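Putative glutathione S-transferase (Corynebacterium glutamicum, PDB 3M1G) probably acts as a glutathione transferase of the omega-like, ECM4-related group, with a thioredoxin-like domain. Local coordinates at residues A[29-34]-A[147-152]; A[62-67]-A[89-94]. All blocks are in the same frame, centred on the assembly; numbering follows the deposited sequence.

Contact 1: residues A[29-34]-A[147-152]; sequences NYIDDR and KKVVTN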
# COMPACT_ATOMS: atom_id res chain seq x y z
N ASN A 29 -29.78 -11.90 14.84
CA ASN A 29 -30.98 -11.84 13.94
C ASN A 29 -30.63 -12.35 12.54
O ASN A 29 -30.93 -11.68 11.55
CB ASN A 29 -31.59 -10.40 13.89
CG ASN A 29 -30.52 -9.29 13.78
OD1 ASN A 29 -29.89 -9.10 12.73
ND2 ASN A 29 -30.32 -8.54 14.88
N TYR A 30 -29.97 -13.52 12.48
CA TYR A 30 -29.79 -14.27 11.24
C TYR A 30 -31.13 -14.87 10.69
O TYR A 30 -31.79 -15.71 11.36
CB TYR A 30 -28.82 -15.42 11.49
CG TYR A 30 -28.62 -16.29 10.28
CD1 TYR A 30 -28.15 -15.74 9.08
CD2 TYR A 30 -28.91 -17.66 10.32
CE1 TYR A 30 -27.97 -16.53 7.96
CE2 TYR A 30 -28.71 -18.47 9.21
CZ TYR A 30 -28.24 -17.90 8.03
OH TYR A 30 -28.04 -18.70 6.93
N ILE A 31 -31.54 -14.42 9.50
CA ILE A 31 -32.84 -14.77 8.93
C ILE A 31 -32.63 -15.44 7.58
O ILE A 31 -32.13 -14.80 6.64
CB ILE A 31 -33.73 -13.54 8.75
CG1 ILE A 31 -33.73 -12.68 10.01
CG2 ILE A 31 -35.17 -13.94 8.42
CD1 ILE A 31 -34.87 -11.69 10.04
N ASP A 32 -32.99 -16.72 7.50
CA ASP A 32 -32.74 -17.54 6.30
C ASP A 32 -34.01 -18.10 5.68
O ASP A 32 -33.99 -19.21 5.15
CB ASP A 32 -31.72 -18.67 6.60
CG ASP A 32 -32.21 -19.63 7.67
OD1 ASP A 32 -33.14 -19.26 8.43
OD2 ASP A 32 -31.67 -20.76 7.75
N ASP A 33 -35.11 -17.35 5.72
CA ASP A 33 -36.25 -17.65 4.85
C ASP A 33 -35.76 -17.49 3.42
O ASP A 33 -34.69 -16.95 3.19
CB ASP A 33 -37.43 -16.68 5.06
CG ASP A 33 -38.14 -16.90 6.36
OD1 ASP A 33 -37.82 -17.86 7.11
OD2 ASP A 33 -39.09 -16.11 6.63
N ARG A 34 -36.55 -17.96 2.44
CA ARG A 34 -36.17 -17.88 1.03
C ARG A 34 -37.38 -17.44 0.22
O ARG A 34 -38.53 -17.69 0.62
CB ARG A 34 -35.66 -19.24 0.53
CG ARG A 34 -34.31 -19.63 1.13
CD ARG A 34 -33.87 -21.05 0.66
NE ARG A 34 -33.82 -21.06 -0.80
CZ ARG A 34 -34.24 -22.05 -1.60
NH1 ARG A 34 -34.73 -23.17 -1.11
NH2 ARG A 34 -34.18 -21.92 -2.92
N LYS A 147 -42.39 -3.98 6.25
CA LYS A 147 -41.01 -3.89 6.69
C LYS A 147 -40.42 -5.14 7.35
O LYS A 147 -39.39 -5.03 7.99
CB LYS A 147 -40.81 -2.70 7.64
CG LYS A 147 -40.58 -1.39 6.93
CD LYS A 147 -41.86 -0.85 6.35
CE LYS A 147 -41.69 0.61 5.90
NZ LYS A 147 -41.42 1.56 7.04
N LYS A 148 -41.02 -6.31 7.21
CA LYS A 148 -40.38 -7.50 7.77
C LYS A 148 -39.14 -7.87 6.94
O LYS A 148 -39.17 -7.85 5.70
CB LYS A 148 -41.29 -8.71 7.75
CG LYS A 148 -42.47 -8.75 8.69
CD LYS A 148 -42.99 -10.24 8.81
CE LYS A 148 -41.95 -11.15 9.61
NZ LYS A 148 -40.87 -11.84 8.79
N VAL A 149 -38.10 -8.30 7.62
CA VAL A 149 -36.93 -8.81 6.94
C VAL A 149 -37.24 -10.23 6.54
O VAL A 149 -37.49 -11.09 7.39
CB VAL A 149 -35.68 -8.78 7.82
CG1 VAL A 149 -34.50 -9.46 7.09
CG2 VAL A 149 -35.32 -7.33 8.20
N VAL A 150 -37.24 -10.47 5.23
CA VAL A 150 -37.45 -11.81 4.68
C VAL A 150 -36.21 -12.66 4.81
O VAL A 150 -36.26 -13.78 5.32
CB VAL A 150 -37.91 -11.71 3.21
CG1 VAL A 150 -38.05 -13.09 2.60
CG2 VAL A 150 -39.22 -10.89 3.15
N THR A 151 -35.07 -12.12 4.39
CA THR A 151 -33.82 -12.84 4.52
C THR A 151 -32.60 -11.92 4.54
O THR A 151 -32.57 -10.90 3.86
CB THR A 151 -33.60 -13.85 3.34
OG1 THR A 151 -32.23 -14.28 3.32
CG2 THR A 151 -33.96 -13.22 2.01
N ASN A 152 -31.60 -12.32 5.32
CA ASN A 152 -30.27 -11.70 5.25
C ASN A 152 -29.19 -12.75 5.01
O ASN A 152 -28.01 -12.53 5.30
CB ASN A 152 -29.94 -10.86 6.51
CG ASN A 152 -30.15 -11.59 7.79
OD1 ASN A 152 -29.96 -12.80 7.87
ND2 ASN A 152 -30.58 -10.86 8.84
O HOH W 1 -32.53 -16.15 0.77
O HOH W 2 -38.73 -13.55 7.65
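Val149 meets Ile31 at the edge of the thioredoxin-like sheet, where the outermost strand 149-151 carries a classic beta bulge and is flanked by the loop 29-34. The Val149 CG1 methyl lies 3.7 Å from Ile31 CD1, the two side chains meeting obliquely. On the backbone of the same residue, Val149 O shares a water with Asp33 OD2, although more acceptors surround that water than its protons can serve; Asp33 OD2 also takes a bond from Trp55 NE1.

At the bulge, Val150 and Thr151 both face Leu141 on the inner strand. Val150 turns its CB away from the loop and packs on Trp55, while Val150 O lies 3.1 Å from Asp33 CB. Ile31 CG2 comes within 3.3 Å of the same Val150 O. Thr151 brings its CA-H to Ile31 O, a CA-H...O contact of 3.3 Å that supplements the conventional bond made by the next residue. Its OG1 is held by the backbone N of Asp153 and also meets a second water, which donates only weakly to Asp33 O.

Asn152 illustrates how one amide side chain can bond to a loop backbone through both its C=O and its NH2. On the main chain, Asn152 N donates to Ile31 O at 2.9 Å. With chi1 at 52°, CG sits between the backbone N and the carbonyl carbon, and the amide beyond it faces the loop. Asn152 OD1 accepts from Ile31 N at 2.8 Å, the donor tilted 29° from the carbonyl plane. The same OD1 is near Tyr30 CD1, and Tyr30 OH bonds Asp153 OD1. Asn152 ND2 completes the grip, donating to Asn29 O at 2.9 Å along a nearly straight N-H (165°), with that oxygen lying in the Asn152 amide plane.

Contact 2: residues A[62-67]-A[89-94]; sequences YRLVAA and ISLGLT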
# COMPACT_ATOMS: atom_id res chain seq x y z
N TYR A 62 -40.92 -6.79 -2.72
CA TYR A 62 -39.70 -6.82 -1.93
C TYR A 62 -38.69 -5.73 -2.31
O TYR A 62 -38.64 -5.27 -3.47
CB TYR A 62 -39.01 -8.18 -2.06
CG TYR A 62 -39.91 -9.35 -1.86
CD1 TYR A 62 -40.34 -9.71 -0.59
CD2 TYR A 62 -40.39 -10.09 -2.97
CE1 TYR A 62 -41.16 -10.78 -0.40
CE2 TYR A 62 -41.21 -11.15 -2.81
CZ TYR A 62 -41.62 -11.50 -1.53
OH TYR A 62 -42.45 -12.59 -1.35
N ARG A 63 -37.87 -5.35 -1.32
CA ARG A 63 -36.81 -4.37 -1.50
C ARG A 63 -35.48 -4.97 -1.09
O ARG A 63 -35.38 -5.62 -0.04
CB ARG A 63 -37.11 -3.13 -0.63
CG ARG A 63 -35.99 -2.08 -0.61
CD ARG A 63 -36.40 -0.85 0.23
NE ARG A 63 -37.44 -0.17 -0.50
CZ ARG A 63 -37.26 0.91 -1.25
NH1 ARG A 63 -36.08 1.53 -1.31
NH2 ARG A 63 -38.30 1.41 -1.90
N LEU A 64 -34.46 -4.76 -1.93
CA LEU A 64 -33.10 -5.10 -1.57
C LEU A 64 -32.49 -3.92 -0.81
O LEU A 64 -32.45 -2.80 -1.32
CB LEU A 64 -32.26 -5.42 -2.80
CG LEU A 64 -30.78 -5.74 -2.57
CD1 LEU A 64 -30.63 -7.04 -1.75
CD2 LEU A 64 -30.04 -5.83 -3.95
N VAL A 65 -32.06 -4.17 0.42
CA VAL A 65 -31.49 -3.13 1.24
C VAL A 65 -30.00 -3.46 1.25
O VAL A 65 -29.60 -4.54 1.69
CB VAL A 65 -32.06 -3.09 2.66
CG1 VAL A 65 -31.27 -2.01 3.55
CG2 VAL A 65 -33.59 -2.77 2.63
N ALA A 66 -29.21 -2.55 0.70
CA ALA A 66 -27.79 -2.78 0.48
C ALA A 66 -26.96 -1.56 0.93
O ALA A 66 -27.52 -0.54 1.38
CB ALA A 66 -27.54 -3.09 -1.01
N ALA A 67 -25.64 -1.67 0.88
CA ALA A 67 -24.75 -0.53 1.15
C ALA A 67 -23.66 -0.57 0.10
O ALA A 67 -23.09 -1.65 -0.17
CB ALA A 67 -24.13 -0.62 2.58
N ILE A 89 -37.66 -5.72 -8.06
CA ILE A 89 -37.23 -5.61 -6.67
C ILE A 89 -36.60 -4.23 -6.53
O ILE A 89 -35.69 -3.85 -7.30
CB ILE A 89 -36.17 -6.67 -6.32
CG1 ILE A 89 -36.72 -8.08 -6.51
CG2 ILE A 89 -35.58 -6.48 -4.90
CD1 ILE A 89 -35.58 -9.20 -6.51
N SER A 90 -37.11 -3.45 -5.58
CA SER A 90 -36.63 -2.08 -5.38
C SER A 90 -35.31 -2.10 -4.61
O SER A 90 -34.88 -3.15 -4.11
CB SER A 90 -37.69 -1.23 -4.65
OG SER A 90 -37.94 -1.74 -3.35
N LEU A 91 -34.68 -0.93 -4.50
CA LEU A 91 -33.32 -0.82 -3.91
C LEU A 91 -33.31 0.29 -2.87
O LEU A 91 -33.72 1.41 -3.17
CB LEU A 91 -32.26 -0.49 -4.96
CG LEU A 91 -30.81 -0.43 -4.46
CD1 LEU A 91 -30.32 -1.83 -4.01
CD2 LEU A 91 -29.86 0.15 -5.52
N GLY A 92 -32.89 -0.06 -1.66
CA GLY A 92 -32.61 0.91 -0.61
C GLY A 92 -31.11 0.87 -0.28
O GLY A 92 -30.54 -0.19 -0.11
N LEU A 93 -30.49 2.04 -0.22
CA LEU A 93 -29.07 2.16 0.15
C LEU A 93 -28.91 2.71 1.58
O LEU A 93 -29.55 3.70 1.92
CB LEU A 93 -28.35 3.04 -0.85
CG LEU A 93 -28.35 2.44 -2.26
CD1 LEU A 93 -27.91 3.48 -3.26
CD2 LEU A 93 -27.47 1.19 -2.35
N THR A 94 -28.10 2.03 2.40
CA THR A 94 -27.88 2.36 3.83
C THR A 94 -26.41 2.16 4.17
O THR A 94 -25.58 2.10 3.25
CB THR A 94 -28.71 1.45 4.76
OG1 THR A 94 -28.65 1.93 6.11
CG2 THR A 94 -28.18 0.01 4.72
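Arg63 has CG anti to its backbone N (chi1 174°), and a bend at chi3 (-69°) turns NE, while Ser90 chi1, at 63°, places OG between its backbone N and carbonyl carbon, on the same face of the sheet as the arginine. Ser90 OG is 3.2 Å from Arg63 CB and sits over one face of the guanidinium, toward its rim. Gly92 CA lies at the guanidinium edge, in plane; with no side chain at Gly92, the Arg63 chain at CD can pass close by. On the opposite face of the sheet, Leu64 and Leu91 run side by side, CD2 to CD1 at 4.0 Å, toward helix 71-83, which links the strands as a beta-alpha-beta crossover.

Leu64 and Ala66 each direct both backbone polar groups to segment 89-94: Leu64 N to Ser90 O (2.7 Å), Gly92 N to Leu64 O (2.8 Å), Ala66 N to Gly92 O and Thr94 N to Ala66 O. Arg63 and Val65 turn theirs to strand 140-143 instead. At the far end Ala67, about 4 Å by side chain from the predicted nucleophile Cys70, abuts Thr94 O. Between the two segments the guanidinium thus packs over Ser90 OG without a bond of good geometry; that hydroxyl is engaged with Glu144 OE2, a nearby carboxylate that may favour the arginine's charge.

Overall arrangement
Contacts 1 and 2 belong to opposite borders of one mixed four-stranded sheet, ordered 90-93, 62-66, 140-143, 149-151, with centres about 13 Å apart. Contact 2 pairs the first two of these strands; contact 1 sets the first modelled loop alongside the last. Along the chain the order is 29-34, 62-67, 89-94, 147-152, so the long closure of contact 1 encloses the short crossover of contact 2. They meet directly where Val150 CG2 packs 4.0 Å from Tyr62 CE1. Since 29-34 leads into strand 34-36 of a separate small sheet, contact 1 ties that extension to the thioredoxin-like core, whereas contact 2 builds the core beside the predicted catalytic cysteine.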